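Local coordinates for protein nucleoside kinase (Methanococcus jannaschii, PDB 2C4E) that phosphorylates nucleosides, chiefly inosine, guanosine and cytidine, to their monophosphates, with ATP as the best phosphate donor and magnesium or manganese as cofactor, at residues D247-R250 / A251-S255; W115-A118 / K119-K122; K149-Y152 / G153-V157; G162-L165 / P166-S169. All coordinates share one frame; numbering follows the deposited sequence.

Contact 1: D247-R250 / A251-S255; sequences DSYR and AGFLS
Ala251 N, Gly252 N, Phe253 N and Leu254 N each donate to the carbonyl oxygen four residues earlier, the bond from Leu254 N to Arg250 O being the straightest at 170°, which defines regular alpha-helix through 247-255. One turn apart on this helix, Tyr249 and Phe253 run side by side and point the same way; Tyr249 CE2 lies 3.9 Å from Phe253 CD1, each ring meeting the other obliquely. Both carry CG anti to the backbone N (chi1 179° for Tyr249, -169° for Phe253), and this shared torsion keeps the two rings alongside. The phenol ends in a hydrogen bond to Ser220 OG. Leu254 folds back over its own turn, with CG 3.2 Å from Arg250 O. On Ala251 O two donors converge from opposite faces of the carbonyl plane, Ser255 N at 3.0 Å and Ser255 OG at 2.7 Å, so the buried hydroxyl is satisfied within the helix. Asp247, a substrate-binding residue and the inferred proton acceptor, bonds Asn47; Arg250, the inferred transition-state stabiliser, bends at chi2 and makes a salt bridge to Asp160. Helix 245-258 packs on helices 44-54 and 263-277, while Tyr249 and Phe253 pack on strands 182-186 and 210-214 of the large sheet.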
ATOM      1  N   ASP A 247      -2.635  19.755 -11.188  1.00 24.40           N
ATOM      2  CA  ASP A 247      -1.244  20.204 -11.098  1.00 24.56           C
ATOM      3  C   ASP A 247      -0.765  20.696 -12.452  1.00 24.09           C
ATOM      4  O   ASP A 247      -0.010  21.677 -12.533  1.00 23.81           O
ATOM      5  CB  ASP A 247      -0.325  19.096 -10.588  1.00 24.56           C
ATOM      6  CG  ASP A 247      -0.655  18.665  -9.172  1.00 25.99           C
ATOM      7  OD1 ASP A 247      -1.034  19.526  -8.351  1.00 29.53           O
ATOM      8  OD2 ASP A 247      -0.557  17.482  -8.794  1.00 27.48           O
ATOM      9  N   SER A 248      -1.225  20.037 -13.516  1.00 23.38           N
ATOM     10  CA  SER A 248      -0.821  20.407 -14.867  1.00 23.28           C
ATOM     11  C   SER A 248      -1.393  21.749 -15.307  1.00 22.41           C
ATOM     12  O   SER A 248      -0.732  22.473 -16.035  1.00 22.16           O
ATOM     13  CB  SER A 248      -1.192  19.324 -15.874  1.00 23.78           C
ATOM     14  OG  SER A 248      -2.582  19.287 -16.087  1.00 26.02           O
ATOM     15  N   TYR A 249      -2.602  22.079 -14.861  1.00 21.46           N
ATOM     16  CA  TYR A 249      -3.186  23.384 -15.133  1.00 21.36           C
ATOM     17  C   TYR A 249      -2.328  24.461 -14.485  1.00 20.87           C
ATOM     18  O   TYR A 249      -2.063  25.478 -15.084  1.00 20.75           O
ATOM     19  CB  TYR A 249      -4.600  23.483 -14.567  1.00 20.93           C
ATOM     20  CG  TYR A 249      -5.280  24.826 -14.790  1.00 21.05           C
ATOM     21  CD1 TYR A 249      -6.243  24.983 -15.797  1.00 19.85           C
ATOM     22  CD2 TYR A 249      -4.994  25.930 -13.987  1.00 20.92           C
ATOM     23  CE1 TYR A 249      -6.861  26.198 -16.012  1.00 20.47           C
ATOM     24  CE2 TYR A 249      -5.631  27.164 -14.197  1.00 20.69           C
ATOM     25  CZ  TYR A 249      -6.570  27.280 -15.206  1.00 21.43           C
ATOM     26  OH  TYR A 249      -7.211  28.492 -15.419  1.00 19.81           O
ATOM     27  N   ARG A 250      -1.943  24.249 -13.228  1.00 21.35           N
ATOM     28  CA  ARG A 250      -1.072  25.187 -12.537  1.00 21.67           C
ATOM     29  C   ARG A 250       0.296  25.291 -13.222  1.00 21.27           C
ATOM     30  O   ARG A 250       0.797  26.393 -13.405  1.00 20.63           O
ATOM     31  CB  ARG A 250      -0.964  24.825 -11.050  1.00 22.53           C
ATOM     32  CG  ARG A 250      -2.248  25.150 -10.275  1.00 24.47           C
ATOM     33  CD  ARG A 250      -2.848  23.984  -9.560  1.00 27.34           C
ATOM     34  NE  ARG A 250      -4.096  24.286  -8.858  1.00 28.26           N
ATOM     35  CZ  ARG A 250      -5.321  24.039  -9.308  1.00 27.31           C
ATOM     36  NH1 ARG A 250      -5.525  23.515 -10.512  1.00 25.55           N
ATOM     37  NH2 ARG A 250      -6.371  24.336  -8.545  1.00 29.46           N
ATOM     38  N   ALA A 251       0.862  24.164 -13.644  1.00 20.67           N
ATOM     39  CA  ALA A 251       2.118  24.154 -14.383  1.00 21.40           C
ATOM     40  C   ALA A 251       2.026  25.012 -15.639  1.00 20.83           C
ATOM     41  O   ALA A 251       2.902  25.831 -15.904  1.00 21.27           O
ATOM     42  CB  ALA A 251       2.534  22.722 -14.727  1.00 21.28           C
ATOM     43  N   GLY A 252       0.947  24.850 -16.396  1.00 20.76           N
ATOM     44  CA  GLY A 252       0.747  25.608 -17.617  1.00 20.61           C
ATOM     45  C   GLY A 252       0.545  27.085 -17.349  1.00 20.35           C
ATOM     46  O   GLY A 252       1.142  27.933 -18.022  1.00 19.73           O
ATOM     47  N   PHE A 253      -0.294  27.387 -16.354  1.00 19.94           N
ATOM     48  CA  PHE A 253      -0.633  28.766 -16.013  1.00 19.78           C
ATOM     49  C   PHE A 253       0.620  29.545 -15.608  1.00 20.13           C
ATOM     50  O   PHE A 253       0.877  30.628 -16.085  1.00 19.94           O
ATOM     51  CB  PHE A 253      -1.641  28.769 -14.869  1.00 20.55           C
ATOM     52  CG  PHE A 253      -2.252  30.107 -14.596  1.00 21.28           C
ATOM     53  CD1 PHE A 253      -3.554  30.363 -14.986  1.00 22.51           C
ATOM     54  CD2 PHE A 253      -1.549  31.097 -13.923  1.00 22.44           C
ATOM     55  CE1 PHE A 253      -4.127  31.588 -14.752  1.00 23.10           C
ATOM     56  CE2 PHE A 253      -2.134  32.333 -13.685  1.00 23.29           C
ATOM     57  CZ  PHE A 253      -3.439  32.559 -14.098  1.00 21.89           C
ATOM     58  N   LEU A 254       1.384  28.971 -14.690  1.00 19.99           N
ATOM     59  CA  LEU A 254       2.582  29.623 -14.164  1.00 20.50           C
ATOM     60  C   LEU A 254       3.702  29.695 -15.209  1.00 20.27           C
ATOM     61  O   LEU A 254       4.446  30.669 -15.257  1.00 19.86           O
ATOM     62  CB  LEU A 254       3.066  28.868 -12.930  1.00 20.67           C
ATOM     63  CG  LEU A 254       2.081  28.885 -11.763  1.00 21.28           C
ATOM     64  CD1 LEU A 254       2.594  27.983 -10.658  1.00 23.65           C
ATOM     65  CD2 LEU A 254       1.897  30.304 -11.244  1.00 21.54           C
ATOM     66  N   SER A 255       3.804  28.684 -16.061  1.00 20.27           N
ATOM     67  CA  SER A 255       4.794  28.703 -17.138  1.00 20.37           C
ATOM     68  C   SER A 255       4.503  29.839 -18.117  1.00 20.28           C
ATOM     69  O   SER A 255       5.401  30.581 -18.531  1.00 20.04           O
ATOM     70  CB  SER A 255       4.835  27.364 -17.883  1.00 20.86           C
ATOM     71  OG  SER A 255       5.315  26.319 -17.044  1.00 21.15           O
TER

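Contact 2: W115-A118 / K119-K122; sequences WGAA and KHYK
The Trp115 indole lies along the backbone of Lys119, above a 3-10 segment. From Trp115 CB the side chain leaves anti to the backbone N (chi1 -170°), which swings the rings back over the turn. Trp115 CD1 then comes to 3.7 Å from Lys119 N, and NE1 is 3.4 Å from Lys119 CA. Ala118 CB stands 3.4 Å above the ring plane, over its centre. At the pyrrole edge, NE1 donates to a water at 3.1 Å that also accepts from Lys122 NZ, tying the indole to the lysine. Lys122 NZ also reaches Lys119 O at 2.6 Å, in the carbonyl plane and on a lone pair. Replacing Trp115 by an alanine would probably uncover the Ala118 methyl and leave the bridging water without its indole donor. Backbone bonds from i+3 to i, such as His120 N to Ala117 O, 3.0 Å, hold the turn. Lys119 CD rests 3.6 Å above the imidazole of His120. The turn follows strand 109-114 of the four-stranded sheet and lies at the dimer interface, where Trp115 and Gly116 make backbone hydrogen bonds to the second subunit and Trp115 packs on its Gln33; the Tyr121 ring meets that of Phe143 on helix 141-151 at an oblique angle.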
ATOM      1  N   TRP A 115       2.989   9.575   4.958  1.00 22.15           N
ATOM      2  CA  TRP A 115       3.690  10.825   5.266  1.00 21.83           C
ATOM      3  C   TRP A 115       5.209  10.676   5.143  1.00 20.90           C
ATOM      4  O   TRP A 115       5.860  11.480   4.488  1.00 20.63           O
ATOM      5  CB  TRP A 115       3.303  11.233   6.684  1.00 21.76           C
ATOM      6  CG  TRP A 115       3.709  12.588   7.119  1.00 22.75           C
ATOM      7  CD1 TRP A 115       4.463  12.885   8.210  1.00 23.87           C
ATOM      8  CD2 TRP A 115       3.338  13.839   6.529  1.00 22.93           C
ATOM      9  NE1 TRP A 115       4.604  14.243   8.329  1.00 24.46           N
ATOM     10  CE2 TRP A 115       3.928  14.854   7.303  1.00 23.29           C
ATOM     11  CE3 TRP A 115       2.582  14.209   5.412  1.00 23.13           C
ATOM     12  CZ2 TRP A 115       3.782  16.208   7.002  1.00 23.43           C
ATOM     13  CZ3 TRP A 115       2.434  15.558   5.118  1.00 23.20           C
ATOM     14  CH2 TRP A 115       3.032  16.536   5.909  1.00 22.77           C
ATOM     15  N   GLY A 116       5.758   9.621   5.756  1.00 20.52           N
ATOM     16  CA  GLY A 116       7.172   9.286   5.644  1.00 20.17           C
ATOM     17  C   GLY A 116       8.125  10.437   5.962  1.00 19.47           C
ATOM     18  O   GLY A 116       8.071  11.006   7.071  1.00 19.86           O
ATOM     19  N   ALA A 117       8.963  10.782   4.969  1.00 19.18           N
ATOM     20  CA  ALA A 117      10.005  11.820   5.097  1.00 19.16           C
ATOM     21  C   ALA A 117       9.484  13.255   5.215  1.00 19.40           C
ATOM     22  O   ALA A 117      10.241  14.158   5.579  1.00 18.29           O
ATOM     23  CB  ALA A 117      10.976  11.733   3.909  1.00 19.30           C
ATOM     24  N   ALA A 118       8.214  13.479   4.877  1.00 19.47           N
ATOM     25  CA  ALA A 118       7.561  14.767   5.136  1.00 19.49           C
ATOM     26  C   ALA A 118       7.565  15.155   6.624  1.00 19.59           C
ATOM     27  O   ALA A 118       7.351  16.323   6.970  1.00 19.98           O
ATOM     28  CB  ALA A 118       6.137  14.751   4.599  1.00 20.01           C
ATOM     29  N   LYS A 119       7.815  14.192   7.510  1.00 19.67           N
ATOM     30  CA  LYS A 119       7.988  14.507   8.929  1.00 19.84           C
ATOM     31  C   LYS A 119       9.112  15.533   9.147  1.00 19.73           C
ATOM     32  O   LYS A 119       9.125  16.238  10.153  1.00 19.92           O
ATOM     33  CB  LYS A 119       8.224  13.235   9.772  1.00 20.16           C
ATOM     34  CG  LYS A 119       9.575  12.558   9.564  1.00 21.40           C
ATOM     35  CD  LYS A 119      10.664  13.193  10.407  1.00 23.64           C
ATOM     36  CE  LYS A 119      11.560  12.196  11.053  1.00 25.18           C
ATOM     37  NZ  LYS A 119      12.439  12.827  12.085  1.00 26.04           N
ATOM     38  N   HIS A 120      10.051  15.611   8.206  1.00 19.49           N
ATOM     39  CA  HIS A 120      11.221  16.472   8.360  1.00 19.60           C
ATOM     40  C   HIS A 120      10.937  17.961   8.132  1.00 19.67           C
ATOM     41  O   HIS A 120      11.741  18.780   8.566  1.00 19.81           O
ATOM     42  CB  HIS A 120      12.366  16.027   7.433  1.00 19.68           C
ATOM     43  CG  HIS A 120      12.998  14.732   7.824  1.00 19.79           C
ATOM     44  ND1 HIS A 120      13.699  14.568   9.001  1.00 19.29           N
ATOM     45  CD2 HIS A 120      13.025  13.530   7.201  1.00 19.65           C
ATOM     46  CE1 HIS A 120      14.135  13.325   9.079  1.00 20.19           C
ATOM     47  NE2 HIS A 120      13.746  12.677   7.998  1.00 19.13           N
ATOM     48  N   TYR A 121       9.841  18.329   7.456  1.00 19.77           N
ATOM     49  CA  TYR A 121       9.565  19.754   7.235  1.00 19.92           C
ATOM     50  C   TYR A 121       9.588  20.571   8.533  1.00 20.72           C
ATOM     51  O   TYR A 121      10.114  21.672   8.550  1.00 20.12           O
ATOM     52  CB  TYR A 121       8.229  20.008   6.509  1.00 19.94           C
ATOM     53  CG  TYR A 121       8.233  19.610   5.052  1.00 19.82           C
ATOM     54  CD1 TYR A 121       7.525  18.494   4.625  1.00 20.69           C
ATOM     55  CD2 TYR A 121       8.970  20.322   4.105  1.00 21.09           C
ATOM     56  CE1 TYR A 121       7.517  18.110   3.307  1.00 19.92           C
ATOM     57  CE2 TYR A 121       8.969  19.940   2.771  1.00 20.22           C
ATOM     58  CZ  TYR A 121       8.232  18.831   2.381  1.00 19.08           C
ATOM     59  OH  TYR A 121       8.228  18.416   1.079  1.00 20.71           O
ATOM     60  N   LYS A 122       9.029  20.040   9.617  1.00 21.77           N
ATOM     61  CA  LYS A 122       9.008  20.786  10.884  1.00 23.06           C
ATOM     62  C   LYS A 122      10.403  21.008  11.494  1.00 23.20           C
ATOM     63  O   LYS A 122      10.567  21.851  12.372  1.00 23.21           O
ATOM     64  CB  LYS A 122       8.047  20.142  11.895  1.00 23.45           C
ATOM     65  CG  LYS A 122       8.440  18.766  12.383  1.00 25.34           C
ATOM     66  CD  LYS A 122       7.359  18.201  13.321  1.00 27.96           C
ATOM     67  CE  LYS A 122       7.432  16.690  13.472  1.00 29.56           C
ATOM     68  NZ  LYS A 122       7.518  15.983  12.159  1.00 31.09           N
TER
HETATM   69  O   HOH W   1       5.343  16.074  10.727  1.00 29.72           O
HETATM   70  O   HOH W   2       6.677  18.019   9.091  1.00 25.72           O

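Contact 3: K149-Y152 / G153-V157; sequences KKAY and GNNLV
Ala151 and Asn155 meet where helix 141-151 turns into strand 156-159, the alpha-to-beta connection of a beta-alpha-beta unit that starts at strand 131-136. Ala151 O accepts two backbone hydrogen bonds, from Asn154 N and Asn155 N, both 2.9 Å long; with N-H angles of 143° and 135° both bonds are bent, the two donors converging on one oxygen. Tyr152 is the first residue to leave helical angles. Gly153 follows with a positive phi, where a CB would collide with Tyr152 O, so the reversal calls for a glycine.

The tight side faces the sheet. There Ala151 CB touches Val157 CG2 at 3.7 Å, and both residues pack on strand 131-136, against Val134 and Ile136 respectively. The Asn155 amide also turns inward: its OD1 lies 3.3 Å from Ala151 CB, while ND2 is satisfied by Thr131 O and Phe129 O, pinning the turn to the neighbouring strand and the loop before it.

The outer side is looser. Gly153 is exposed, and Asn154 directs its amide toward Lys4. Tyr152 is only partly covered: its CB is 4.2 Å from Val157 CG2, while CG, anti to the backbone N (chi1 -170°), carries the ring outward. Val157 CG2 stands at the edge of that ring, near its plane, and is 3.7 Å from Tyr152 N.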
ATOM      1  N   LYS A 149       5.649  33.441   3.678  1.00 20.42           N
ATOM      2  CA  LYS A 149       6.013  34.657   4.407  1.00 20.24           C
ATOM      3  C   LYS A 149       7.432  35.114   4.077  1.00 20.07           C
ATOM      4  O   LYS A 149       7.691  36.311   4.019  1.00 20.61           O
ATOM      5  CB  LYS A 149       5.791  34.472   5.921  1.00 20.02           C
ATOM      6  CG  LYS A 149       4.310  34.434   6.275  1.00 21.14           C
ATOM      7  CD  LYS A 149       4.004  34.178   7.744  1.00 22.56           C
ATOM      8  CE  LYS A 149       4.171  35.417   8.596  1.00 22.68           C
ATOM      9  NZ  LYS A 149       3.516  35.242   9.923  1.00 19.60           N
ATOM     10  N   LYS A 150       8.347  34.185   3.807  1.00 20.30           N
ATOM     11  CA  LYS A 150       9.700  34.550   3.389  1.00 21.27           C
ATOM     12  C   LYS A 150       9.779  35.088   1.958  1.00 20.88           C
ATOM     13  O   LYS A 150      10.525  36.044   1.676  1.00 21.19           O
ATOM     14  CB  LYS A 150      10.635  33.348   3.523  1.00 22.16           C
ATOM     15  CG  LYS A 150      12.128  33.707   3.490  1.00 24.63           C
ATOM     16  CD  LYS A 150      12.976  32.471   3.730  1.00 27.39           C
ATOM     17  CE  LYS A 150      14.453  32.788   3.674  1.00 26.90           C
ATOM     18  NZ  LYS A 150      14.899  33.657   4.788  1.00 28.19           N
ATOM     19  N   ALA A 151       9.007  34.486   1.064  1.00 20.07           N
ATOM     20  CA  ALA A 151       9.051  34.821  -0.356  1.00 19.91           C
ATOM     21  C   ALA A 151       8.238  36.064  -0.680  1.00 19.58           C
ATOM     22  O   ALA A 151       8.612  36.864  -1.532  1.00 19.18           O
ATOM     23  CB  ALA A 151       8.561  33.653  -1.181  1.00 20.64           C
ATOM     24  N   TYR A 152       7.117  36.262  -0.003  1.00 19.26           N
ATOM     25  CA  TYR A 152       6.229  37.349  -0.400  1.00 19.59           C
ATOM     26  C   TYR A 152       6.943  38.706  -0.328  1.00 20.04           C
ATOM     27  O   TYR A 152       7.627  39.035   0.637  1.00 19.81           O
ATOM     28  CB  TYR A 152       4.978  37.344   0.474  1.00 19.04           C
ATOM     29  CG  TYR A 152       3.865  38.254   0.024  1.00 19.16           C
ATOM     30  CD1 TYR A 152       3.057  37.925  -1.064  1.00 19.95           C
ATOM     31  CD2 TYR A 152       3.631  39.461   0.678  1.00 20.06           C
ATOM     32  CE1 TYR A 152       2.014  38.774  -1.473  1.00 20.07           C
ATOM     33  CE2 TYR A 152       2.604  40.305   0.275  1.00 21.75           C
ATOM     34  CZ  TYR A 152       1.807  39.948  -0.811  1.00 21.74           C
ATOM     35  OH  TYR A 152       0.782  40.789  -1.186  1.00 22.82           O
ATOM     36  N   GLY A 153       6.778  39.481  -1.383  1.00 20.34           N
ATOM     37  CA  GLY A 153       7.404  40.778  -1.487  1.00 22.06           C
ATOM     38  C   GLY A 153       8.775  40.702  -2.106  1.00 22.01           C
ATOM     39  O   GLY A 153       9.420  41.725  -2.265  1.00 23.51           O
ATOM     40  N   ASN A 154       9.204  39.494  -2.474  1.00 21.68           N
ATOM     41  CA  ASN A 154      10.479  39.269  -3.136  1.00 22.42           C
ATOM     42  C   ASN A 154      10.144  38.461  -4.393  1.00 22.29           C
ATOM     43  O   ASN A 154      10.195  38.989  -5.500  1.00 24.82           O
ATOM     44  CB  ASN A 154      11.444  38.534  -2.202  1.00 22.77           C
ATOM     45  CG  ASN A 154      12.793  38.220  -2.851  1.00 27.05           C
ATOM     46  OD1 ASN A 154      13.607  37.474  -2.289  1.00 32.70           O
ATOM     47  ND2 ASN A 154      13.039  38.794  -4.009  1.00 30.92           N
ATOM     48  N   ASN A 155       9.773  37.205  -4.211  1.00 21.49           N
ATOM     49  CA  ASN A 155       9.279  36.354  -5.292  1.00 20.45           C
ATOM     50  C   ASN A 155       7.770  36.434  -5.346  1.00 20.98           C
ATOM     51  O   ASN A 155       7.118  36.656  -4.324  1.00 22.37           O
ATOM     52  CB  ASN A 155       9.656  34.891  -5.038  1.00 20.32           C
ATOM     53  CG  ASN A 155      10.963  34.764  -4.335  1.00 20.68           C
ATOM     54  OD1 ASN A 155      11.029  34.796  -3.099  1.00 19.95           O
ATOM     55  ND2 ASN A 155      12.038  34.685  -5.117  1.00 19.64           N
ATOM     56  N   LEU A 156       7.186  36.206  -6.514  1.00 20.54           N
ATOM     57  CA  LEU A 156       5.740  36.045  -6.565  1.00 21.42           C
ATOM     58  C   LEU A 156       5.401  34.718  -5.905  1.00 20.94           C
ATOM     59  O   LEU A 156       6.085  33.732  -6.138  1.00 21.89           O
ATOM     60  CB  LEU A 156       5.253  36.047  -7.996  1.00 22.14           C
ATOM     61  CG  LEU A 156       5.346  37.439  -8.627  1.00 25.61           C
ATOM     62  CD1 LEU A 156       5.050  37.330 -10.108  1.00 28.62           C
ATOM     63  CD2 LEU A 156       4.375  38.432  -7.958  1.00 27.58           C
ATOM     64  N   VAL A 157       4.382  34.714  -5.061  1.00 19.99           N
ATOM     65  CA  VAL A 157       3.948  33.510  -4.396  1.00 19.42           C
ATOM     66  C   VAL A 157       2.688  32.985  -5.045  1.00 19.45           C
ATOM     67  O   VAL A 157       1.717  33.711  -5.199  1.00 19.76           O
ATOM     68  CB  VAL A 157       3.695  33.776  -2.910  1.00 19.12           C
ATOM     69  CG1 VAL A 157       3.063  32.573  -2.255  1.00 19.17           C
ATOM     70  CG2 VAL A 157       5.021  34.191  -2.230  1.00 19.42           C
TER

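Contact 4: G162-L165 / P166-S169; sequences GQDL and PQYS
The 3-10 turn between strand 156-159 and helix 170-178, which begins with the substrate-binding residue Gln163, is closed by Asp164 and Leu165 reaching forward to Gln167 and Tyr168. Gln167 N donates to Asp164 O at 2.9 Å and Tyr168 N to Leu165 O at 3.1 Å, the i to i+3 pattern of a 3-10 turn. Leu165 CB presses on Pro166 CD at 3.4 Å, closer than usual for two carbons. Across the turn, the Gln167 amide and the Asp164 carboxylate cross obliquely with planes 50° apart.

Tyr168 has CG beside its backbone N (chi1 -70°), which brings the ring edge to Asp164, with CD1 3.4 Å from Asp164 O and CE1 4.0 Å from Asp164 CB. The ring also packs on Leu173 and Ile176 of helix 170-178, for which Ser169 is the N-cap. A water 2.5 Å from Tyr168 OH bridges it to Asp164 OD2, which also accepts from Gly139 N and so ties the turn to the loop between strand 131-136 and helix 141-151. A valine in place of Tyr168 would probably open a gap beside Asp164 and Leu173 and leave the bridging water without its phenol partner. That water lies in the plane of the Tyr168 ring at its edge, 2.8 Å from Asp164 OD2.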
ATOM      1  N   GLY A 162      -5.209  22.958  -1.774  1.00 25.74           N
ATOM      2  CA  GLY A 162      -5.567  21.618  -2.202  1.00 26.18           C
ATOM      3  C   GLY A 162      -6.202  20.776  -1.103  1.00 25.93           C
ATOM      4  O   GLY A 162      -7.019  21.255  -0.313  1.00 25.38           O
ATOM      5  N   GLN A 163      -5.786  19.516  -1.028  1.00 26.45           N
ATOM      6  CA  GLN A 163      -6.333  18.580  -0.037  1.00 26.81           C
ATOM      7  C   GLN A 163      -5.848  18.864   1.389  1.00 27.08           C
ATOM      8  O   GLN A 163      -6.366  18.271   2.344  1.00 26.78           O
ATOM      9  CB  GLN A 163      -6.008  17.133  -0.425  0.20 26.62           C
ATOM     10  CG  GLN A 163      -6.644  16.676  -1.741  0.20 26.65           C
ATOM     11  CD  GLN A 163      -8.131  16.366  -1.628  0.20 26.43           C
ATOM     12  OE1 GLN A 163      -8.747  16.583  -0.582  0.20 27.59           O
ATOM     13  NE2 GLN A 163      -8.709  15.858  -2.709  0.20 26.02           N
ATOM     14  N   ASP A 164      -4.856  19.747   1.537  1.00 27.57           N
ATOM     15  CA  ASP A 164      -4.427  20.223   2.847  1.00 27.57           C
ATOM     16  C   ASP A 164      -5.419  21.214   3.454  1.00 28.02           C
ATOM     17  O   ASP A 164      -5.273  21.558   4.612  1.00 27.94           O
ATOM     18  CB  ASP A 164      -3.079  20.965   2.759  1.00 28.21           C
ATOM     19  CG  ASP A 164      -1.891  20.048   2.520  1.00 27.62           C
ATOM     20  OD1 ASP A 164      -2.057  18.810   2.448  1.00 25.35           O
ATOM     21  OD2 ASP A 164      -0.737  20.517   2.404  1.00 29.55           O
ATOM     22  N   LEU A 165      -6.397  21.703   2.683  1.00 28.51           N
ATOM     23  CA  LEU A 165      -7.260  22.804   3.142  1.00 29.14           C
ATOM     24  C   LEU A 165      -7.862  22.635   4.551  1.00 29.63           C
ATOM     25  O   LEU A 165      -7.843  23.587   5.333  1.00 29.59           O
ATOM     26  CB  LEU A 165      -8.365  23.135   2.115  1.00 29.28           C
ATOM     27  CG  LEU A 165      -9.268  24.319   2.507  1.00 29.29           C
ATOM     28  CD1 LEU A 165      -8.480  25.626   2.529  0.20 28.79           C
ATOM     29  CD2 LEU A 165     -10.485  24.438   1.580  1.00 29.60           C
ATOM     30  N   PRO A 166      -8.399  21.457   4.884  1.00 29.93           N
ATOM     31  CA  PRO A 166      -8.935  21.214   6.234  1.00 30.26           C
ATOM     32  C   PRO A 166      -7.980  21.488   7.412  1.00 30.24           C
ATOM     33  O   PRO A 166      -8.459  21.759   8.517  1.00 30.91           O
ATOM     34  CB  PRO A 166      -9.329  19.730   6.188  1.00 30.31           C
ATOM     35  CG  PRO A 166      -9.600  19.459   4.738  1.00 30.25           C
ATOM     36  CD  PRO A 166      -8.576  20.279   4.011  1.00 30.08           C
ATOM     37  N   GLN A 167      -6.671  21.408   7.184  1.00 30.35           N
ATOM     38  CA  GLN A 167      -5.661  21.638   8.229  1.00 30.13           C
ATOM     39  C   GLN A 167      -5.434  23.100   8.594  1.00 29.78           C
ATOM     40  O   GLN A 167      -4.776  23.398   9.592  1.00 30.09           O
ATOM     41  CB  GLN A 167      -4.319  21.036   7.804  1.00 30.25           C
ATOM     42  CG  GLN A 167      -4.357  19.525   7.655  1.00 30.41           C
ATOM     43  CD  GLN A 167      -3.047  18.965   7.161  1.00 31.02           C
ATOM     44  OE1 GLN A 167      -1.991  19.256   7.723  1.00 30.50           O
ATOM     45  NE2 GLN A 167      -3.107  18.165   6.107  1.00 30.60           N
ATOM     46  N   TYR A 168      -5.948  24.008   7.774  1.00 28.96           N
ATOM     47  CA  TYR A 168      -5.803  25.432   8.018  1.00 28.46           C
ATOM     48  C   TYR A 168      -6.989  25.962   8.808  1.00 28.04           C
ATOM     49  O   TYR A 168      -8.135  25.833   8.371  1.00 28.28           O
ATOM     50  CB  TYR A 168      -5.723  26.190   6.688  1.00 28.62           C
ATOM     51  CG  TYR A 168      -4.447  25.961   5.901  1.00 28.43           C
ATOM     52  CD1 TYR A 168      -4.270  24.809   5.143  1.00 28.79           C
ATOM     53  CD2 TYR A 168      -3.417  26.898   5.915  1.00 26.00           C
ATOM     54  CE1 TYR A 168      -3.109  24.592   4.425  1.00 27.98           C
ATOM     55  CE2 TYR A 168      -2.237  26.692   5.188  1.00 27.60           C
ATOM     56  CZ  TYR A 168      -2.091  25.540   4.444  1.00 27.09           C
ATOM     57  OH  TYR A 168      -0.938  25.323   3.734  1.00 28.11           O
ATOM     58  N   SER A 169      -6.704  26.574   9.953  1.00 27.35           N
ATOM     59  CA  SER A 169      -7.689  27.325  10.709  1.00 27.58           C
ATOM     60  C   SER A 169      -8.040  28.571   9.941  1.00 27.89           C
ATOM     61  O   SER A 169      -7.283  28.998   9.059  1.00 28.34           O
ATOM     62  CB  SER A 169      -7.110  27.752  12.064  1.00 27.88           C
ATOM     63  OG  SER A 169      -6.049  28.678  11.863  1.00 28.13           O
TER
HETATM   64  O   HOH W   3      -0.444  23.347   2.318  1.00 30.03           O

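Contact 1 is the most central, about 8 Å from the centre of the chain to its own centre, and nearly all its residues are buried. Contact 2, though as far out as contact 3 at about 18 Å, is largely buried, whereas contacts 3 and 4 have exposed residues. Regular i to i+4 bonding marks contact 1; contacts 2 and 4 are 3-10 turns with i to i+3 bonds and a water bridging an aromatic side chain to a charged one. Contact 3 has a glycine reversal instead. Helix 141-151 relates three of them: it ends in contact 3 and borders contacts 2 and 4. Asp160 joins contacts 1 and 4, meeting Arg250 and Gly162 N. Contacts 2 and 4 also touch the second subunit.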